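Local coordinates for lipopolysaccharide biosynthesis protein wbpB (Thermus thermophilus, PDB 3O9Z) that probably acts as an NAD-dependent sugar dehydrogenase in the biosynthesis of 2,3-diacetamido-2,3-dideoxy-D-mannuronic acid, and binds NAD together with 2-oxoglutarate, at residues F233-L238 with R244-I249; I186-L191 with W225-D230. All blocks are in the same frame, centred on the assembly; numbering follows the deposited sequence. Where two conformers were deposited one is given.

Contact 1: residues F233-L238 with R244-I249; sequences FVPEPL and RTYRSI. With AKG (2-oxoglutaric acid), chain F.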
loop_
_atom_site.group_PDB
_atom_site.type_symbol
_atom_site.label_atom_id
_atom_site.label_comp_id
_atom_site.label_asym_id
_atom_site.label_seq_id
_atom_site.Cartn_x
_atom_site.Cartn_y
_atom_site.Cartn_z
ATOM N N PHE A 233 8.889 -24.786 -21.439
ATOM C CA PHE A 233 8.137 -26.018 -21.747
ATOM C C PHE A 233 7.279 -25.929 -23.000
ATOM O O PHE A 233 6.644 -26.899 -23.406
ATOM C CB PHE A 233 7.260 -26.471 -20.547
ATOM C CG PHE A 233 8.063 -27.017 -19.371
ATOM C CD1 PHE A 233 8.632 -28.290 -19.383
ATOM C CD2 PHE A 233 8.313 -26.199 -18.293
ATOM C CE1 PHE A 233 9.359 -28.760 -18.310
ATOM C CE2 PHE A 233 9.070 -26.648 -17.220
ATOM C CZ PHE A 233 9.584 -27.923 -17.226
ATOM N N VAL A 234 7.220 -24.762 -23.623
ATOM C CA VAL A 234 6.619 -24.696 -24.951
ATOM C C VAL A 234 7.412 -25.651 -25.870
ATOM O O VAL A 234 8.657 -25.635 -25.858
ATOM C CB VAL A 234 6.751 -23.263 -25.501
ATOM C CG1 VAL A 234 6.225 -23.223 -26.960
ATOM C CG2 VAL A 234 5.901 -22.312 -24.661
ATOM N N PRO A 235 6.700 -26.484 -26.649
ATOM C CA PRO A 235 7.389 -27.453 -27.521
ATOM C C PRO A 235 8.435 -26.764 -28.388
ATOM O O PRO A 235 8.254 -25.618 -28.820
ATOM C CB PRO A 235 6.259 -28.000 -28.390
ATOM C CG PRO A 235 5.064 -27.964 -27.472
ATOM C CD PRO A 235 5.241 -26.688 -26.681
ATOM N N GLU A 236 9.565 -27.447 -28.564
ATOM C CA GLU A 236 10.727 -26.845 -29.223
ATOM C C GLU A 236 10.465 -26.226 -30.600
ATOM O O GLU A 236 10.941 -25.129 -30.856
ATOM C CB GLU A 236 11.880 -27.843 -29.310
ATOM C CG GLU A 236 13.170 -27.167 -29.743
ATOM C CD GLU A 236 13.321 -27.155 -31.255
ATOM O OE1 GLU A 236 12.702 -28.005 -31.928
ATOM O OE2 GLU A 236 14.056 -26.283 -31.753
ATOM N N PRO A 237 9.639 -26.869 -31.438
ATOM C CA PRO A 237 9.370 -26.246 -32.746
ATOM C C PRO A 237 8.658 -24.887 -32.687
ATOM O O PRO A 237 8.772 -24.075 -33.609
ATOM C CB PRO A 237 8.534 -27.311 -33.467
ATOM C CG PRO A 237 8.971 -28.618 -32.838
ATOM C CD PRO A 237 9.048 -28.217 -31.348
ATOM N N LEU A 238 7.934 -24.609 -31.604
ATOM C CA LEU A 238 7.328 -23.304 -31.365
ATOM C C LEU A 238 8.258 -22.398 -30.557
ATOM O O LEU A 238 8.318 -21.192 -30.781
ATOM C CB LEU A 238 6.021 -23.492 -30.588
ATOM C CG LEU A 238 4.916 -24.274 -31.303
ATOM C CD1 LEU A 238 3.798 -24.634 -30.316
ATOM C CD2 LEU A 238 4.372 -23.406 -32.425
ATOM N N ARG A 244 5.669 -18.194 -26.478
ATOM C CA ARG A 244 5.728 -18.381 -25.022
ATOM C C ARG A 244 4.468 -18.981 -24.422
ATOM O O ARG A 244 4.349 -19.051 -23.196
ATOM C CB ARG A 244 6.096 -17.068 -24.329
ATOM C CG ARG A 244 7.443 -16.578 -24.823
ATOM C CD ARG A 244 7.891 -15.252 -24.243
ATOM N NE ARG A 244 9.336 -15.214 -24.432
ATOM C CZ ARG A 244 10.221 -15.451 -23.472
ATOM N NH1 ARG A 244 9.831 -15.646 -22.220
ATOM N NH2 ARG A 244 11.509 -15.424 -23.768
ATOM N N THR A 245 3.541 -19.408 -25.269
ATOM C CA THR A 245 2.351 -20.109 -24.830
ATOM C C THR A 245 2.134 -21.345 -25.696
ATOM O O THR A 245 2.458 -21.389 -26.901
ATOM C CB THR A 245 1.078 -19.264 -24.886
ATOM O OG1 THR A 245 0.726 -19.026 -26.253
ATOM C CG2 THR A 245 1.270 -17.916 -24.135
ATOM N N TYR A 246 1.509 -22.327 -25.069
ATOM C CA TYR A 246 1.109 -23.558 -25.729
ATOM C C TYR A 246 -0.032 -24.132 -24.902
ATOM O O TYR A 246 0.185 -24.598 -23.785
ATOM C CB TYR A 246 2.284 -24.535 -25.816
ATOM C CG TYR A 246 1.909 -25.858 -26.461
ATOM C CD1 TYR A 246 1.511 -25.895 -27.797
ATOM C CD2 TYR A 246 1.939 -27.045 -25.745
ATOM C CE1 TYR A 246 1.140 -27.095 -28.395
ATOM C CE2 TYR A 246 1.594 -28.262 -26.344
ATOM C CZ TYR A 246 1.197 -28.265 -27.667
ATOM O OH TYR A 246 0.833 -29.465 -28.242
ATOM N N ARG A 247 -1.240 -24.086 -25.456
ATOM C CA ARG A 247 -2.446 -24.516 -24.762
ATOM C C ARG A 247 -3.158 -25.533 -25.614
ATOM O O ARG A 247 -3.744 -25.184 -26.649
ATOM C CB ARG A 247 -3.379 -23.344 -24.424
ATOM C CG ARG A 247 -2.754 -22.225 -23.581
ATOM C CD ARG A 247 -3.813 -21.117 -23.418
ATOM N NE ARG A 247 -3.303 -19.893 -22.805
ATOM C CZ ARG A 247 -2.891 -18.826 -23.485
ATOM N NH1 ARG A 247 -2.809 -18.890 -24.820
ATOM N NH2 ARG A 247 -2.540 -17.715 -22.841
ATOM N N SER A 248 -3.039 -26.796 -25.216
ATOM C CA SER A 248 -3.361 -27.912 -26.110
ATOM C C SER A 248 -4.225 -28.932 -25.378
ATOM O O SER A 248 -3.929 -29.325 -24.240
ATOM C CB SER A 248 -2.070 -28.606 -26.562
ATOM O OG SER A 248 -2.334 -29.908 -27.056
ATOM N N ILE A 249 -5.310 -29.354 -26.022
ATOM C CA ILE A 249 -6.062 -30.536 -25.577
ATOM C C ILE A 249 -5.998 -31.581 -26.683
ATOM O O ILE A 249 -6.406 -31.336 -27.839
ATOM C CB ILE A 249 -7.484 -30.220 -25.094
ATOM C CG1 ILE A 249 -8.163 -31.504 -24.594
ATOM C CG2 ILE A 249 -8.322 -29.538 -26.180
ATOM C CD1 ILE A 249 -9.460 -31.228 -23.829
HETATM C C1 AKG F . -4.328 -15.418 -15.667
HETATM O O1 AKG F . -3.176 -14.986 -15.930
HETATM O O2 AKG F . -4.851 -15.243 -14.561
HETATM C C2 AKG F . -5.170 -16.045 -16.663
HETATM O O5 AKG F . -6.289 -16.431 -16.334
HETATM C C3 AKG F . -4.671 -16.248 -18.070
HETATM C C4 AKG F . -4.090 -17.658 -18.157
HETATM C C5 AKG F . -3.387 -17.945 -19.469
HETATM O O3 AKG F . -2.581 -17.112 -19.925
HETATM O O4 AKG F . -3.627 -18.997 -20.066
#
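Val-234, Pro-235 and Leu-238 pack against Tyr-246 and the backbone before it, an apolar surface contact between a loop leading into short helix 236-239 and strand 245-251 of the C-terminal mixed sheet. The closest backbone approach is at Val-234 and Tyr-246, whose CA atoms lie 5.7 Å apart. The evidence for a CH-pi interaction is direct: Pro-235 CG sits 3.6 Å from the centroid of the Tyr-246 ring, only 12° off the ring normal. Beside it, Pro-235 CD comes within 3.4 Å of Tyr-246 CG, so the edge of the pyrrolidine spans the ring face from root to centre. Leu-238 adds one methyl, CD1, which meets Tyr-246 CD1 obliquely at 3.6 Å. Val-234 uses CG2 instead to cover the peptide link between Arg-244 and Thr-245. With CG anti to the backbone N (chi1 178°), Tyr-246 lays one ring face against Pro-235, while its hydroxyl is hydrogen-bonded to Glu-255. Arg-244 reaches outward to a salt bridge with Glu-49 of the second subunit.

Strand alternation sends Arg-247 to the other face. There Arg-247 NE donates to 2-oxoglutarate O4 at 2.9 Å and Arg-247 NH2 to O3 at 3.0 Å, a side-by-side grip on one carboxylate, with a weak third bond from NH2 to O4. Ser-259 binds NH1 and Phe-262 makes a cation-pi contact, which together probably limit how far the guanidinium can turn. A proline-on-tyrosine CH-pi contact thus backs a strand whose opposite face supplies the arginine of the 2-oxoglutarate site.

Contact 2: residues I186-L191 with W225-D230; sequences IHFFDL and WFLSID. With AKG (2-oxoglutaric acid), chain F; NAD (nicotinamide-adenine-dinucleotide), chain E.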
loop_
_atom_site.group_PDB
_atom_site.type_symbol
_atom_site.label_atom_id
_atom_site.label_comp_id
_atom_site.label_asym_id
_atom_site.label_seq_id
_atom_site.Cartn_x
_atom_site.Cartn_y
_atom_site.Cartn_z
ATOM N N ILE A 186 -7.258 -23.221 -13.302
ATOM C CA ILE A 186 -8.724 -23.324 -13.280
ATOM C C ILE A 186 -9.310 -23.333 -14.679
ATOM O O ILE A 186 -10.357 -23.953 -14.927
ATOM C CB ILE A 186 -9.329 -22.201 -12.427
ATOM C CG1 ILE A 186 -10.813 -22.514 -12.141
ATOM C CG2 ILE A 186 -9.172 -20.799 -13.062
ATOM C CD1 ILE A 186 -10.948 -23.545 -11.063
ATOM N N HIS A 187 -8.688 -22.639 -15.633
ATOM C CA HIS A 187 -9.165 -22.623 -16.999
ATOM C C HIS A 187 -9.306 -24.041 -17.520
ATOM O O HIS A 187 -10.342 -24.363 -18.109
ATOM C CB HIS A 187 -8.188 -21.854 -17.895
ATOM C CG HIS A 187 -8.324 -20.366 -17.836
ATOM N ND1 HIS A 187 -9.427 -19.690 -18.316
ATOM C CD2 HIS A 187 -7.457 -19.424 -17.392
ATOM C CE1 HIS A 187 -9.235 -18.389 -18.169
ATOM N NE2 HIS A 187 -8.063 -18.204 -17.586
ATOM N N PHE A 188 -8.251 -24.819 -17.392
ATOM C CA PHE A 188 -8.332 -26.157 -17.967
ATOM C C PHE A 188 -9.066 -27.151 -17.072
ATOM O O PHE A 188 -9.697 -28.061 -17.644
ATOM C CB PHE A 188 -6.984 -26.672 -18.511
ATOM C CG PHE A 188 -6.002 -27.131 -17.470
ATOM C CD1 PHE A 188 -4.942 -26.328 -17.115
ATOM C CD2 PHE A 188 -6.112 -28.398 -16.901
ATOM C CE1 PHE A 188 -4.033 -26.732 -16.173
ATOM C CE2 PHE A 188 -5.199 -28.804 -15.956
ATOM C CZ PHE A 188 -4.170 -27.955 -15.599
ATOM N N PHE A 189 -9.000 -27.029 -15.742
ATOM C CA PHE A 189 -9.821 -27.912 -14.897
ATOM C C PHE A 189 -11.283 -27.680 -15.277
ATOM O O PHE A 189 -12.087 -28.632 -15.359
ATOM C CB PHE A 189 -9.512 -27.811 -13.399
ATOM C CG PHE A 189 -8.144 -28.319 -13.061
ATOM C CD1 PHE A 189 -7.801 -29.653 -13.257
ATOM C CD2 PHE A 189 -7.190 -27.464 -12.547
ATOM C CE1 PHE A 189 -6.525 -30.091 -12.963
ATOM C CE2 PHE A 189 -5.937 -27.921 -12.217
ATOM C CZ PHE A 189 -5.577 -29.219 -12.464
ATOM N N ASP A 190 -11.660 -26.419 -15.486
ATOM C CA ASP A 190 -13.020 -26.115 -15.875
ATOM C C ASP A 190 -13.376 -26.617 -17.269
ATOM O O ASP A 190 -14.473 -27.177 -17.473
ATOM C CB ASP A 190 -13.286 -24.615 -15.710
ATOM C CG ASP A 190 -14.711 -24.283 -16.040
ATOM O OD1 ASP A 190 -15.557 -24.484 -15.133
ATOM O OD2 ASP A 190 -14.936 -23.925 -17.215
ATOM N N LEU A 191 -12.460 -26.473 -18.227
ATOM C CA LEU A 191 -12.662 -27.013 -19.570
ATOM C C LEU A 191 -12.928 -28.512 -19.487
ATOM O O LEU A 191 -13.879 -29.019 -20.113
ATOM C CB LEU A 191 -11.400 -26.757 -20.424
ATOM C CG LEU A 191 -11.376 -27.441 -21.794
ATOM C CD1 LEU A 191 -12.537 -26.979 -22.686
ATOM C CD2 LEU A 191 -10.016 -27.192 -22.478
ATOM N N TRP A 225 -2.272 -34.340 -17.327
ATOM C CA TRP A 225 -2.180 -32.886 -17.472
ATOM C C TRP A 225 -0.844 -32.335 -17.017
ATOM O O TRP A 225 -0.198 -32.883 -16.136
ATOM C CB TRP A 225 -3.368 -32.184 -16.796
ATOM C CG TRP A 225 -3.523 -32.475 -15.311
ATOM C CD1 TRP A 225 -4.315 -33.452 -14.730
ATOM C CD2 TRP A 225 -2.895 -31.786 -14.240
ATOM N NE1 TRP A 225 -4.215 -33.390 -13.354
ATOM C CE2 TRP A 225 -3.361 -32.363 -13.036
ATOM C CE3 TRP A 225 -2.039 -30.673 -14.176
ATOM C CZ2 TRP A 225 -2.961 -31.933 -11.774
ATOM C CZ3 TRP A 225 -1.648 -30.258 -12.904
ATOM C CH2 TRP A 225 -2.092 -30.880 -11.727
ATOM N N PHE A 226 -0.439 -31.232 -17.648
ATOM C CA PHE A 226 0.784 -30.533 -17.330
ATOM C C PHE A 226 0.508 -29.053 -17.457
ATOM O O PHE A 226 -0.050 -28.625 -18.480
ATOM C CB PHE A 226 1.888 -30.969 -18.301
ATOM C CG PHE A 226 3.207 -30.296 -18.053
ATOM C CD1 PHE A 226 4.173 -30.945 -17.300
ATOM C CD2 PHE A 226 3.466 -29.031 -18.574
ATOM C CE1 PHE A 226 5.397 -30.347 -17.065
ATOM C CE2 PHE A 226 4.703 -28.413 -18.337
ATOM C CZ PHE A 226 5.657 -29.066 -17.541
ATOM N N LEU A 227 0.880 -28.323 -16.411
ATOM C CA LEU A 227 0.681 -26.870 -16.328
ATOM C C LEU A 227 2.032 -26.203 -16.004
ATOM O O LEU A 227 2.694 -26.598 -15.036
ATOM C CB LEU A 227 -0.320 -26.640 -15.178
ATOM C CG LEU A 227 -0.404 -25.181 -14.731
ATOM C CD1 LEU A 227 -0.914 -24.241 -15.822
ATOM C CD2 LEU A 227 -1.316 -25.177 -13.474
ATOM N N SER A 228 2.413 -25.171 -16.760
ATOM C CA SER A 228 3.587 -24.423 -16.356
ATOM C C SER A 228 3.484 -22.969 -16.792
ATOM O O SER A 228 2.817 -22.631 -17.791
ATOM C CB SER A 228 4.857 -25.013 -16.963
ATOM O OG SER A 228 6.042 -24.347 -16.491
ATOM N N ILE A 229 4.133 -22.136 -15.992
ATOM C CA ILE A 229 4.358 -20.732 -16.339
ATOM C C ILE A 229 5.793 -20.474 -16.766
ATOM O O ILE A 229 6.198 -19.307 -16.905
ATOM C CB ILE A 229 3.896 -19.748 -15.229
ATOM C CG1 ILE A 229 4.564 -20.163 -13.926
ATOM C CG2 ILE A 229 2.353 -19.773 -15.131
ATOM C CD1 ILE A 229 4.443 -19.135 -12.755
ATOM N N ASP A 230 6.557 -21.555 -16.928
ATOM C CA ASP A 230 7.922 -21.457 -17.512
ATOM C C ASP A 230 7.818 -21.724 -19.018
ATOM O O ASP A 230 7.513 -22.852 -19.420
ATOM C CB ASP A 230 8.801 -22.490 -16.819
ATOM C CG ASP A 230 10.226 -22.486 -17.306
ATOM O OD1 ASP A 230 10.485 -21.841 -18.340
ATOM O OD2 ASP A 230 11.048 -23.182 -16.661
HETATM C C1 AKG F . -4.328 -15.418 -15.667
HETATM O O1 AKG F . -3.176 -14.986 -15.930
HETATM O O2 AKG F . -4.851 -15.243 -14.561
HETATM C C2 AKG F . -5.170 -16.045 -16.663
HETATM O O5 AKG F . -6.289 -16.431 -16.334
HETATM C C3 AKG F . -4.671 -16.248 -18.070
HETATM C C4 AKG F . -4.090 -17.658 -18.157
HETATM C C5 AKG F . -3.387 -17.945 -19.469
HETATM O O3 AKG F . -2.581 -17.112 -19.925
HETATM O O4 AKG F . -3.627 -18.997 -20.066
HETATM P PA NAD E . -3.541 -7.447 -11.277
HETATM O O1A NAD E . -3.006 -6.860 -12.528
HETATM O O2A NAD E . -2.648 -7.743 -10.062
HETATM O O5B NAD E . -4.675 -6.411 -10.907
HETATM C C5B NAD E . -5.324 -6.659 -9.691
HETATM C C4B NAD E . -6.049 -5.361 -9.261
HETATM O O4B NAD E . -6.897 -5.600 -8.108
HETATM C C3B NAD E . -4.982 -4.337 -8.781
HETATM O O3B NAD E . -5.091 -3.090 -9.497
HETATM C C2B NAD E . -5.224 -4.203 -7.268
HETATM O O2B NAD E . -4.922 -2.911 -6.721
HETATM C C1B NAD E . -6.763 -4.441 -7.275
HETATM N N9A NAD E . -7.243 -4.775 -5.909
HETATM C C8A NAD E . -6.647 -5.245 -4.778
HETATM N N7A NAD E . -7.523 -5.327 -3.780
HETATM C C5A NAD E . -8.713 -4.814 -4.233
HETATM C C6A NAD E . -10.021 -4.598 -3.655
HETATM N N6A NAD E . -10.245 -4.881 -2.335
HETATM N N1A NAD E . -10.894 -4.097 -4.521
HETATM C C2A NAD E . -10.761 -3.783 -5.803
HETATM N N3A NAD E . -9.534 -3.951 -6.360
HETATM C C4A NAD E . -8.576 -4.480 -5.591
HETATM O O3 NAD E . -4.288 -8.815 -11.637
HETATM P PN NAD E . -5.083 -9.269 -12.904
HETATM O O1N NAD E . -4.162 -10.116 -13.780
HETATM O O2N NAD E . -5.801 -8.100 -13.517
HETATM O O5D NAD E . -6.083 -10.370 -12.318
HETATM C C5D NAD E . -7.289 -9.829 -11.840
HETATM C C4D NAD E . -8.285 -11.001 -11.790
HETATM O O4D NAD E . -8.547 -11.336 -13.171
HETATM C C3D NAD E . -7.802 -12.274 -11.081
HETATM O O3D NAD E . -9.002 -12.906 -10.530
HETATM C C2D NAD E . -7.335 -13.126 -12.272
HETATM O O2D NAD E . -7.450 -14.518 -12.020
HETATM C C1D NAD E . -8.224 -12.711 -13.451
HETATM N N1N NAD E . -7.580 -12.887 -14.752
HETATM C C2N NAD E . -8.230 -13.502 -15.716
HETATM C C3N NAD E . -7.736 -13.712 -16.987
HETATM C C7N NAD E . -8.585 -14.487 -17.909
HETATM O O7N NAD E . -9.824 -14.560 -17.762
HETATM N N7N NAD E . -7.941 -14.974 -18.963
HETATM C C4N NAD E . -6.458 -13.206 -17.264
HETATM C C5N NAD E . -5.830 -12.482 -16.250
HETATM C C6N NAD E . -6.396 -12.303 -14.989
#
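Phe-188, Trp-225 and Phe-189 form an aromatic cluster that carries most of this buried contact between helix 186-196 and strand 221-228. The local axes approach to 10.4 Å and run nearly antiparallel, at 158°. Phe-189 supplies the edge-to-face pair: its CZ lies 3.8 Å from Trp-225 CZ2, above the indole face, and the planes meet at 83°. Phe-188 meets the same indole otherwise, obliquely, with CZ 3.7 Å from Trp-225 CE3. The edge of the Phe-188 ring also reaches Leu-227, with Phe-188 CE1 3.8 Å from Leu-227 CB. Trp-225 has CG between its backbone N and carbonyl carbon (chi1 58°), a torsion that turns the indole to receive both phenylalanines. Phe-188 CE2 also stands over the rim of the Phe-189 ring, so the two helix side chains also pack on each other, and helix 281-294 packs against Phe-189.

One residue earlier, His-187 points from the same helix into the ligand pocket. His-187 NE2 donates to the keto oxygen O5 of 2-oxoglutarate at 2.8 Å, and the nicotinamide amide of NAD lies beside it. At the end of the strand, Ser-228 OG accepts from Asp-230 N in an ST turn. The whole is helix-on-sheet packing within the C-terminal alpha/beta domain of the Gfo/Idh/MocA family, with the pocket histidine on the packed helix.

How the contacts relate
Contacts 1 and 2 lie in series along the chain, their centres about 13 Å apart, and share one sheet in which strand 152-160 separates 221-228 from 245-251. Helix 186-196 packs on the ligand-facing side, while the loop and helix of contact 1 pack against part of the reverse side. There they meet directly: Phe-233 CD1 lies 3.6 Å from Phe-226 CZ, and Phe-233 CD2 lies 3.4 Å from Ser-228 OG. On the ligand side, Ile-249 CD1 reaches Leu-191 CD2 at 4.3 Å. Both contacts contribute to the 2-oxoglutarate site, Arg-247 at the C5 carboxylate, the one far from the keto group, and His-187 at the keto group, with Tyr-158 and Thr-160 of the intervening strand also binding the ligand.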